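Local structure of chitinase (Paenibacillus sp. FPU-7, 5GZT) at residues E895-G900 / P947-S952. The protein probably hydrolyses chitin and chitodextrins at internal beta-1,4 linkages between N-acetylglucosamine units, using two glycoside hydrolase family 18 domains. Residues are numbered along the deposited sequence; the frame is centred on the assembly and turned at random.
Sequences EYPVYG and PIYINS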
ATOM      1  N   GLU B 895      19.812  35.329 -18.351  1.00 19.89           N
ATOM      2  CA  GLU B 895      20.075  34.329 -17.305  1.00 21.00           C
ATOM      3  C   GLU B 895      19.875  34.936 -15.928  1.00 22.28           C
ATOM      4  O   GLU B 895      20.875  35.355 -15.310  1.00 19.98           O
ATOM      5  CB  GLU B 895      21.495  33.744 -17.452  1.00 20.96           C
ATOM      6  CG  GLU B 895      21.612  33.020 -18.788  1.00 21.15           C
ATOM      7  CD  GLU B 895      22.902  32.224 -18.968  1.00 24.07           C
ATOM      8  OE1 GLU B 895      23.562  31.931 -17.987  1.00 24.87           O
ATOM      9  OE2 GLU B 895      23.210  31.828 -20.095  1.00 26.77           O
ATOM     10  N   TYR B 896      18.635  35.029 -15.428  1.00 21.31           N
ATOM     11  CA  TYR B 896      17.395  34.492 -15.966  1.00 21.54           C
ATOM     12  C   TYR B 896      16.338  35.449 -15.482  1.00 21.27           C
ATOM     13  O   TYR B 896      16.526  36.077 -14.433  1.00 23.71           O
ATOM     14  CB  TYR B 896      17.080  33.088 -15.398  1.00 22.87           C
ATOM     15  CG  TYR B 896      18.192  32.088 -15.647  1.00 23.37           C
ATOM     16  CD1 TYR B 896      18.331  31.463 -16.919  1.00 25.29           C
ATOM     17  CD2 TYR B 896      19.132  31.781 -14.674  1.00 23.40           C
ATOM     18  CE1 TYR B 896      19.370  30.552 -17.168  1.00 25.42           C
ATOM     19  CE2 TYR B 896      20.183  30.864 -14.931  1.00 27.84           C
ATOM     20  CZ  TYR B 896      20.268  30.256 -16.168  1.00 26.21           C
ATOM     21  OH  TYR B 896      21.263  29.410 -16.447  1.00 29.45           O
ATOM     22  N   PRO B 897      15.233  35.577 -16.196  1.00 18.72           N
ATOM     23  CA  PRO B 897      14.133  36.446 -15.773  1.00 19.93           C
ATOM     24  C   PRO B 897      13.628  36.124 -14.371  1.00 22.77           C
ATOM     25  O   PRO B 897      13.555  34.935 -14.003  1.00 21.19           O
ATOM     26  CB  PRO B 897      13.045  36.150 -16.775  1.00 18.73           C
ATOM     27  CG  PRO B 897      13.807  35.723 -18.000  1.00 20.59           C
ATOM     28  CD  PRO B 897      14.957  34.944 -17.471  1.00 20.18           C
ATOM     29  N   VAL B 898      13.234  37.176 -13.646  1.00 23.29           N
ATOM     30  CA  VAL B 898      12.506  37.093 -12.340  1.00 23.44           C
ATOM     31  C   VAL B 898      13.453  36.794 -11.217  1.00 25.92           C
ATOM     32  O   VAL B 898      13.592  37.591 -10.272  1.00 25.13           O
ATOM     33  CB  VAL B 898      11.322  36.126 -12.301  1.00 22.71           C
ATOM     34  CG1 VAL B 898      10.629  36.170 -10.918  1.00 24.36           C
ATOM     35  CG2 VAL B 898      10.297  36.454 -13.362  1.00 23.38           C
ATOM     36  N   TYR B 899      14.104  35.646 -11.291  1.00 23.14           N
ATOM     37  CA  TYR B 899      15.023  35.282 -10.256  1.00 25.30           C
ATOM     38  C   TYR B 899      16.436  35.751 -10.430  1.00 27.08           C
ATOM     39  O   TYR B 899      17.207  35.723  -9.466  1.00 24.13           O
ATOM     40  CB  TYR B 899      14.969  33.776  -9.940  1.00 27.16           C
ATOM     41  CG  TYR B 899      15.405  32.780 -11.002  1.00 27.68           C
ATOM     42  CD1 TYR B 899      14.552  32.426 -12.081  1.00 26.28           C
ATOM     43  CD2 TYR B 899      16.617  32.109 -10.912  1.00 27.50           C
ATOM     44  CE1 TYR B 899      14.962  31.497 -13.061  1.00 24.88           C
ATOM     45  CE2 TYR B 899      16.986  31.168 -11.901  1.00 26.56           C
ATOM     46  CZ  TYR B 899      16.118  30.866 -12.932  1.00 22.71           C
ATOM     47  OH  TYR B 899      16.481  29.949 -13.864  1.00 26.01           O
ATOM     48  N   GLY B 900      16.829  36.199 -11.622  1.00 25.54           N
ATOM     49  CA  GLY B 900      18.120  36.806 -11.788  1.00 23.94           C
ATOM     50  C   GLY B 900      19.301  35.907 -11.451  1.00 25.18           C
ATOM     51  O   GLY B 900      20.433  36.397 -11.081  1.00 25.40           O
ATOM     52  N   PRO B 947      12.494  24.038 -12.663  1.00 26.91           N
ATOM     53  CA  PRO B 947      11.103  24.460 -12.656  1.00 27.71           C
ATOM     54  C   PRO B 947      10.980  25.968 -12.400  1.00 22.57           C
ATOM     55  O   PRO B 947      10.030  26.566 -12.836  1.00 27.09           O
ATOM     56  CB  PRO B 947      10.448  23.631 -11.519  1.00 28.06           C
ATOM     57  CG  PRO B 947      11.352  22.403 -11.432  1.00 31.47           C
ATOM     58  CD  PRO B 947      12.734  22.801 -11.923  1.00 27.28           C
ATOM     59  N   ILE B 948      11.904  26.581 -11.702  1.00 25.35           N
ATOM     60  CA  ILE B 948      11.782  28.020 -11.448  1.00 26.18           C
ATOM     61  C   ILE B 948      11.871  28.832 -12.751  1.00 21.76           C
ATOM     62  O   ILE B 948      11.075  29.781 -12.972  1.00 24.70           O
ATOM     63  CB  ILE B 948      12.781  28.522 -10.391  1.00 25.77           C
ATOM     64  CG1 ILE B 948      12.396  29.946  -9.978  1.00 30.02           C
ATOM     65  CG2 ILE B 948      14.205  28.392 -10.820  1.00 27.68           C
ATOM     66  CD1 ILE B 948      13.175  30.500  -8.815  1.00 33.68           C
ATOM     67  N   TYR B 949      12.723  28.370 -13.631  1.00 21.31           N
ATOM     68  CA  TYR B 949      12.839  28.961 -15.020  1.00 22.15           C
ATOM     69  C   TYR B 949      11.528  28.854 -15.742  1.00 22.12           C
ATOM     70  O   TYR B 949      10.958  29.867 -16.225  1.00 23.28           O
ATOM     71  CB  TYR B 949      13.997  28.359 -15.861  1.00 20.23           C
ATOM     72  CG  TYR B 949      14.076  29.087 -17.175  1.00 18.98           C
ATOM     73  CD1 TYR B 949      14.836  30.285 -17.307  1.00 20.41           C
ATOM     74  CD2 TYR B 949      13.377  28.669 -18.248  1.00 19.27           C
ATOM     75  CE1 TYR B 949      14.883  30.992 -18.527  1.00 19.09           C
ATOM     76  CE2 TYR B 949      13.387  29.384 -19.492  1.00 18.67           C
ATOM     77  CZ  TYR B 949      14.135  30.549 -19.609  1.00 19.66           C
ATOM     78  OH  TYR B 949      14.180  31.219 -20.794  1.00 17.76           O
ATOM     79  N   ILE B 950      10.962  27.661 -15.720  1.00 20.64           N
ATOM     80  CA  ILE B 950       9.698  27.413 -16.411  1.00 20.59           C
ATOM     81  C   ILE B 950       8.536  28.317 -15.899  1.00 21.91           C
ATOM     82  O   ILE B 950       7.635  28.811 -16.633  1.00 24.85           O
ATOM     83  CB  ILE B 950       9.405  25.890 -16.314  1.00 23.46           C
ATOM     84  CG1 ILE B 950      10.376  25.102 -17.193  1.00 24.25           C
ATOM     85  CG2 ILE B 950       8.006  25.602 -16.805  1.00 24.94           C
ATOM     86  CD1 ILE B 950      10.331  23.613 -17.002  1.00 26.70           C
ATOM     87  N   ASN B 951       8.601  28.595 -14.609  1.00 22.27           N
ATOM     88  CA  ASN B 951       7.613  29.392 -13.970  1.00 24.86           C
ATOM     89  C   ASN B 951       7.868  30.875 -14.121  1.00 24.88           C
ATOM     90  O   ASN B 951       6.988  31.658 -13.785  1.00 27.73           O
ATOM     91  CB  ASN B 951       7.643  29.071 -12.479  1.00 29.39           C
ATOM     92  CG  ASN B 951       6.363  29.427 -11.815  1.00 37.78           C
ATOM     93  OD1 ASN B 951       5.354  28.822 -12.092  1.00 47.47           O
ATOM     94  ND2 ASN B 951       6.392  30.437 -10.953  1.00 40.47           N
ATOM     95  N   SER B 952       9.074  31.238 -14.534  1.00 22.82           N
ATOM     96  CA  SER B 952       9.521  32.620 -14.614  1.00 23.87           C
ATOM     97  C   SER B 952       9.382  33.173 -16.044  1.00 25.33           C
ATOM     98  O   SER B 952       9.617  34.352 -16.238  1.00 23.39           O
ATOM     99  CB  SER B 952      10.967  32.713 -14.200  1.00 23.12           C
ATOM    100  OG  SER B 952      11.178  32.470 -12.844  1.00 22.36           O
TER
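In Tyr-899, CG lies between its own backbone N and carbonyl carbon (chi1 65°), while in Tyr-949 it is anti to the backbone N (chi1 -176°); these torsions set each CG. The two side chains cross at about a right angle. The phenol OH of Tyr-899 meets the Tyr-949 ring at its edge, in plane, and reaches CB of Tyr-949 at 3.6 Å. Over one face of the Tyr-899 ring sits CG2 of Ile-948, 3.9 Å from the ring centroid and only 17° off the normal, which satisfies a CH-pi contact displaced toward the rim. At the ring's edge, OG of Ser-952 approaches CD1 of Tyr-899 to 3.5 Å. That hydroxyl donates to the helix carbonyl, OG of Ser-952 to O of Ile-948 at 2.7 Å, from above the carbonyl plane, which holds OG beside the tyrosine. Replacing Tyr-899 by an alanine would probably leave Ile-948 CG2 without its aromatic face and open a gap beside Tyr-949 CB. A second ring, that of Tyr-896, touches Tyr-949 obliquely, CD1 to CD1 at 3.7 Å; the peptide bond from Glu-895 to Tyr-896 is cis, and CB of Glu-895 lies over the centre of one face of the Tyr-896 ring. No hydrogen bond links the two segments, so packing alone joins them here. Glu-895 closes the DxxDxDxE signature of family 18, just after strand 889-893 on the catalytic side of the TIM barrel. Tyr-949 packs on strand 938-943 and on Tyr-1005 of helix 998-1007, while helix 911-933 touches both segments, through Phe-915 against Pro-897 and Tyr-949.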